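Local coordinates for NAD-dependent aldehyde dehydrogenase (Burkholderia multivorans, PDB 5UJU) that catalyses the NAD-dependent oxidation of aldehydes to carboxylic acids, at the interface of chains A and B. Residues are numbered along the deposited sequence; one frame, centred on the assembly and turned at random. Chains: chain A/B, NAD-dependent aldehyde dehydrogenase.

Contact 1: the interface of chains A and B. Residues chain A 502, 510-514; chain B 558-560.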
# COMPACT_ATOMS: atom_id res chain seq x y z
N HIS A 502 -10.62 23.66 8.92
CA HIS A 502 -9.92 22.91 7.88
C HIS A 502 -8.50 22.56 8.33
O HIS A 502 -8.03 21.44 8.10
CB HIS A 502 -9.90 23.72 6.57
CG HIS A 502 -11.18 23.67 5.79
ND1 HIS A 502 -12.13 24.66 5.85
CD2 HIS A 502 -11.66 22.75 4.92
CE1 HIS A 502 -13.15 24.36 5.06
NE2 HIS A 502 -12.89 23.20 4.49
N VAL A 510 -8.71 13.90 9.62
CA VAL A 510 -10.10 13.51 9.86
C VAL A 510 -11.01 14.31 8.94
O VAL A 510 -10.78 15.51 8.70
CB VAL A 510 -10.48 13.72 11.35
CG1 VAL A 510 -10.28 15.18 11.77
CG2 VAL A 510 -11.90 13.25 11.63
N ALA A 511 -12.03 13.64 8.42
CA ALA A 511 -12.99 14.28 7.54
C ALA A 511 -13.82 15.32 8.30
O ALA A 511 -14.23 15.10 9.44
CB ALA A 511 -13.91 13.23 6.91
N LEU A 512 -14.05 16.46 7.65
CA LEU A 512 -14.70 17.61 8.26
C LEU A 512 -16.11 17.81 7.71
O LEU A 512 -16.31 17.82 6.50
CB LEU A 512 -13.89 18.88 8.02
CG LEU A 512 -14.45 20.16 8.64
CD1 LEU A 512 -14.40 20.09 10.15
CD2 LEU A 512 -13.69 21.37 8.12
N SER A 513 -17.07 18.01 8.61
CA SER A 513 -18.43 18.42 8.26
C SER A 513 -18.67 19.82 8.81
O SER A 513 -18.30 20.12 9.95
CB SER A 513 -19.46 17.43 8.82
OG SER A 513 -19.25 16.11 8.29
N ILE A 514 -19.30 20.68 8.00
CA ILE A 514 -19.44 22.10 8.31
C ILE A 514 -20.92 22.47 8.37
O ILE A 514 -21.66 22.24 7.40
CB ILE A 514 -18.72 22.98 7.27
CG1 ILE A 514 -17.23 22.63 7.23
CG2 ILE A 514 -18.90 24.45 7.60
CD1 ILE A 514 -16.59 22.85 5.86
N GLN B 558 -11.01 15.25 3.46
CA GLN B 558 -12.12 15.92 2.81
C GLN B 558 -12.91 16.80 3.78
O GLN B 558 -12.84 16.64 5.00
CB GLN B 558 -13.08 14.90 2.19
CG GLN B 558 -13.92 14.15 3.20
CD GLN B 558 -14.99 13.29 2.53
OE1 GLN B 558 -14.68 12.39 1.74
NE2 GLN B 558 -16.26 13.58 2.84
N SER B 559 -13.70 17.70 3.20
CA SER B 559 -14.69 18.48 3.93
C SER B 559 -15.98 18.54 3.13
O SER B 559 -15.97 18.45 1.89
CB SER B 559 -14.18 19.89 4.23
OG SER B 559 -13.92 20.59 3.02
N ARG B 560 -17.10 18.71 3.82
CA ARG B 560 -18.39 18.83 3.15
C ARG B 560 -19.19 19.94 3.80
O ARG B 560 -19.09 20.18 5.00
CB ARG B 560 -19.20 17.54 3.18
CG ARG B 560 -19.51 17.03 4.58
CD ARG B 560 -20.22 15.67 4.53
NE ARG B 560 -20.30 15.07 5.85
CZ ARG B 560 -20.94 13.93 6.12
NH1 ARG B 560 -21.57 13.26 5.15
NH2 ARG B 560 -20.95 13.46 7.35
O HOH W 1 -16.78 15.18 5.14
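A:Leu512 pairs with B:Ser559 and A:Ser513 with B:Arg560, in parallel, as strand 554-562 of chain B lines up beside strand 511-514 of chain A. Backbone bonds set the register. A:Leu512 N donates to B:Gln558 O (2.9 Å), A:Leu512 O takes B:Arg560 N, and A:Ile514 N reaches B:Arg560 O (3.0 Å).

Polar side chains secure both flanks of this ladder. On one, the guanidinium of B:Arg560 comes side-on to the A:Ser513 hydroxyl, with NE at 2.9 Å from OG in a nearly straight bond (165° at H). NH2 of B:Arg560 adds a longer, more bent bond to the same A:Ser513 OG, 3.3 Å away. The hydroxyl oxygen lies in the guanidinium plane, and the two in-plane bonds help hold the guanidinium in that rotation. On the other flank, A:His502 of helix 495-508 points the NE2 edge of its imidazole at B:Ser559 OG, in the ring plane and 3.2 Å away; the donor cannot be told.

A water also bridges the chains, 2.9 Å from B:Gln558 NE2 and 3.0 Å from A:Leu512 O, giving that carbonyl a second partner.

Within chain A, A:Leu512, its CG anti to the backbone N (chi1 -179°), lays CD2 over one face of the A:His502 ring and may help position it for B:Ser559. Across the interface, A:Leu512 CB meets B:Ser559 CB at 3.9 Å. The site continues chain A's sheet with a strand from its partner, a strand exchange typical of aldehyde dehydrogenase dimers and probably important for pairing here.

Contact 2: the interface of chains A and B. Residues chain A 196, 559-560; chain B 512-514, 516, 520-522, 524, 530.
Strand 554-562 of chain A, carrying A:Arg560, lies parallel to strand 511-514 of chain B beside B:Ser513, while A:Met196 of strand 191-204 meets the loop residues B:Leu516 and B:Val520. A:Arg560 dominates the contact. Its backbone N and O pair with B:Leu512 O and B:Ile514 N, and its side chain, extended from CG to NE, carries the guanidinium past B:Ser513 to the loop beyond.

There the group meets the backbone carbonyl of B:Gln524 end-on, A:Arg560 NH1 and NH2 each standing 3.0 Å from B:Gln524 O, which is somewhat tilted from the guanidinium plane. NH2 sits in the carbonyl plane, whereas NH1 lies well above it (40°), so the two N-H groups approach one oxygen from different directions. With NE and NH2 also turned to B:Ser513 OG, which does lie in the guanidinium plane, the group is held along two edges. B:Val520 CG1 rests on one of its faces, 3.9 Å above the plane and toward the rim. A:Arg560 NH1 also makes a long salt bridge to B:Asp530 OD2 (4.0 Å), which may help balance the charge. Within chain B, B:Gln524 OE1 accepts B:Phe521 N (2.9 Å), which probably braces the loop that presents the carbonyl.

A:Met196 supplies an apolar part. Its SD touches B:Val520 CG1 at 3.9 Å; the bend at chi3 (77°) turns A:Met196 CE to B:Leu516 CD2, 4.0 Å away, the two side chains crossing at about a right angle. The site anchors chain A's exchanged strand to a loop of chain B and probably steadies both in the dimer.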
# COMPACT_ATOMS: atom_id res chain seq x y z
N MET A 196 11.75 -7.20 -27.95
CA MET A 196 11.29 -8.24 -27.04
C MET A 196 9.79 -8.13 -26.88
O MET A 196 9.21 -7.05 -27.00
CB MET A 196 11.95 -8.11 -25.66
CG MET A 196 13.46 -7.97 -25.71
SD MET A 196 14.16 -8.18 -24.07
CE MET A 196 14.07 -9.97 -23.93
N SER A 559 7.23 -11.65 -17.92
CA SER A 559 8.21 -12.42 -18.67
C SER A 559 8.58 -11.63 -19.90
O SER A 559 7.80 -10.78 -20.37
CB SER A 559 7.68 -13.81 -19.05
OG SER A 559 6.54 -13.69 -19.88
N ARG A 560 9.78 -11.88 -20.41
CA ARG A 560 10.24 -11.26 -21.64
C ARG A 560 10.93 -12.31 -22.52
O ARG A 560 11.58 -13.23 -22.02
CB ARG A 560 11.20 -10.10 -21.35
CG ARG A 560 12.43 -10.51 -20.59
CD ARG A 560 13.27 -9.27 -20.24
NE ARG A 560 14.36 -9.61 -19.33
CZ ARG A 560 15.29 -8.76 -18.93
NH1 ARG A 560 15.28 -7.49 -19.35
NH2 ARG A 560 16.24 -9.16 -18.10
N LEU B 512 10.57 -13.28 -15.26
CA LEU B 512 11.14 -14.36 -16.06
C LEU B 512 11.76 -13.81 -17.35
O LEU B 512 11.15 -13.00 -18.04
CB LEU B 512 10.07 -15.40 -16.42
CG LEU B 512 10.52 -16.62 -17.24
CD1 LEU B 512 11.47 -17.47 -16.41
CD2 LEU B 512 9.33 -17.45 -17.74
N SER B 513 12.98 -14.25 -17.66
CA SER B 513 13.61 -14.02 -18.95
C SER B 513 13.78 -15.34 -19.70
O SER B 513 14.18 -16.35 -19.12
CB SER B 513 14.98 -13.35 -18.78
OG SER B 513 14.88 -12.10 -18.11
N ILE B 514 13.50 -15.33 -21.01
CA ILE B 514 13.44 -16.57 -21.81
C ILE B 514 14.48 -16.51 -22.92
O ILE B 514 14.49 -15.58 -23.73
CB ILE B 514 12.04 -16.79 -22.41
CG1 ILE B 514 11.00 -16.91 -21.28
CG2 ILE B 514 12.05 -18.05 -23.36
CD1 ILE B 514 9.60 -16.44 -21.66
N LEU B 516 17.70 -15.89 -23.36
CA LEU B 516 18.58 -14.75 -23.57
C LEU B 516 19.90 -15.21 -24.17
O LEU B 516 20.82 -15.60 -23.43
CB LEU B 516 18.82 -14.01 -22.25
CG LEU B 516 17.60 -13.41 -21.55
CD1 LEU B 516 18.03 -12.62 -20.30
CD2 LEU B 516 16.81 -12.52 -22.51
N VAL B 520 20.67 -8.72 -24.68
CA VAL B 520 19.92 -8.42 -23.46
C VAL B 520 20.32 -9.44 -22.40
O VAL B 520 20.30 -10.65 -22.65
CB VAL B 520 18.40 -8.43 -23.70
CG1 VAL B 520 17.64 -8.36 -22.37
CG2 VAL B 520 17.98 -7.28 -24.62
N PHE B 521 20.70 -8.95 -21.23
CA PHE B 521 21.17 -9.81 -20.16
C PHE B 521 20.19 -9.74 -19.00
O PHE B 521 19.57 -8.70 -18.75
CB PHE B 521 22.58 -9.42 -19.73
CG PHE B 521 23.53 -9.30 -20.89
CD1 PHE B 521 24.03 -10.43 -21.51
CD2 PHE B 521 23.84 -8.05 -21.42
CE1 PHE B 521 24.87 -10.33 -22.61
CE2 PHE B 521 24.67 -7.94 -22.52
CZ PHE B 521 25.19 -9.08 -23.11
N VAL B 522 20.05 -10.86 -18.30
CA VAL B 522 19.11 -10.95 -17.19
C VAL B 522 19.35 -9.84 -16.16
O VAL B 522 18.41 -9.43 -15.45
CB VAL B 522 19.16 -12.37 -16.57
CG1 VAL B 522 20.48 -12.60 -15.84
CG2 VAL B 522 17.98 -12.61 -15.66
N GLN B 524 19.78 -6.74 -16.73
CA GLN B 524 19.30 -5.45 -17.22
C GLN B 524 17.79 -5.36 -17.10
O GLN B 524 17.06 -6.35 -17.26
CB GLN B 524 19.73 -5.24 -18.67
CG GLN B 524 21.24 -5.22 -18.88
CD GLN B 524 21.64 -5.28 -20.35
OE1 GLN B 524 21.06 -6.04 -21.15
NE2 GLN B 524 22.64 -4.49 -20.72
N ASP B 530 9.85 -2.78 -17.49
CA ASP B 530 10.21 -3.86 -16.58
C ASP B 530 9.97 -3.45 -15.13
O ASP B 530 10.59 -2.50 -14.64
CB ASP B 530 11.68 -4.25 -16.78
CG ASP B 530 11.99 -4.67 -18.22
OD1 ASP B 530 11.16 -5.39 -18.83
OD2 ASP B 530 13.05 -4.26 -18.76

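Contact 1 and contact 2 lie about 49 Å apart, measured between the centres of their C-alpha atoms, in two separate places of a two-fold symmetric interface. Their pairing of strands 554-562 and 511-514 is the same with the chains exchanged, so each subunit both gives a strand and receives one. A:His502 appears in contact 1; contact 2 adds strand 191-204 of chain A, with A:Met196, and the loop residues that follow strand 511-514 in chain B, including B:Gln524. By the two-fold, each such contact also occurs with the chains exchanged. This reciprocal sheet extension should resist twisting apart and suggests a genuine dimer.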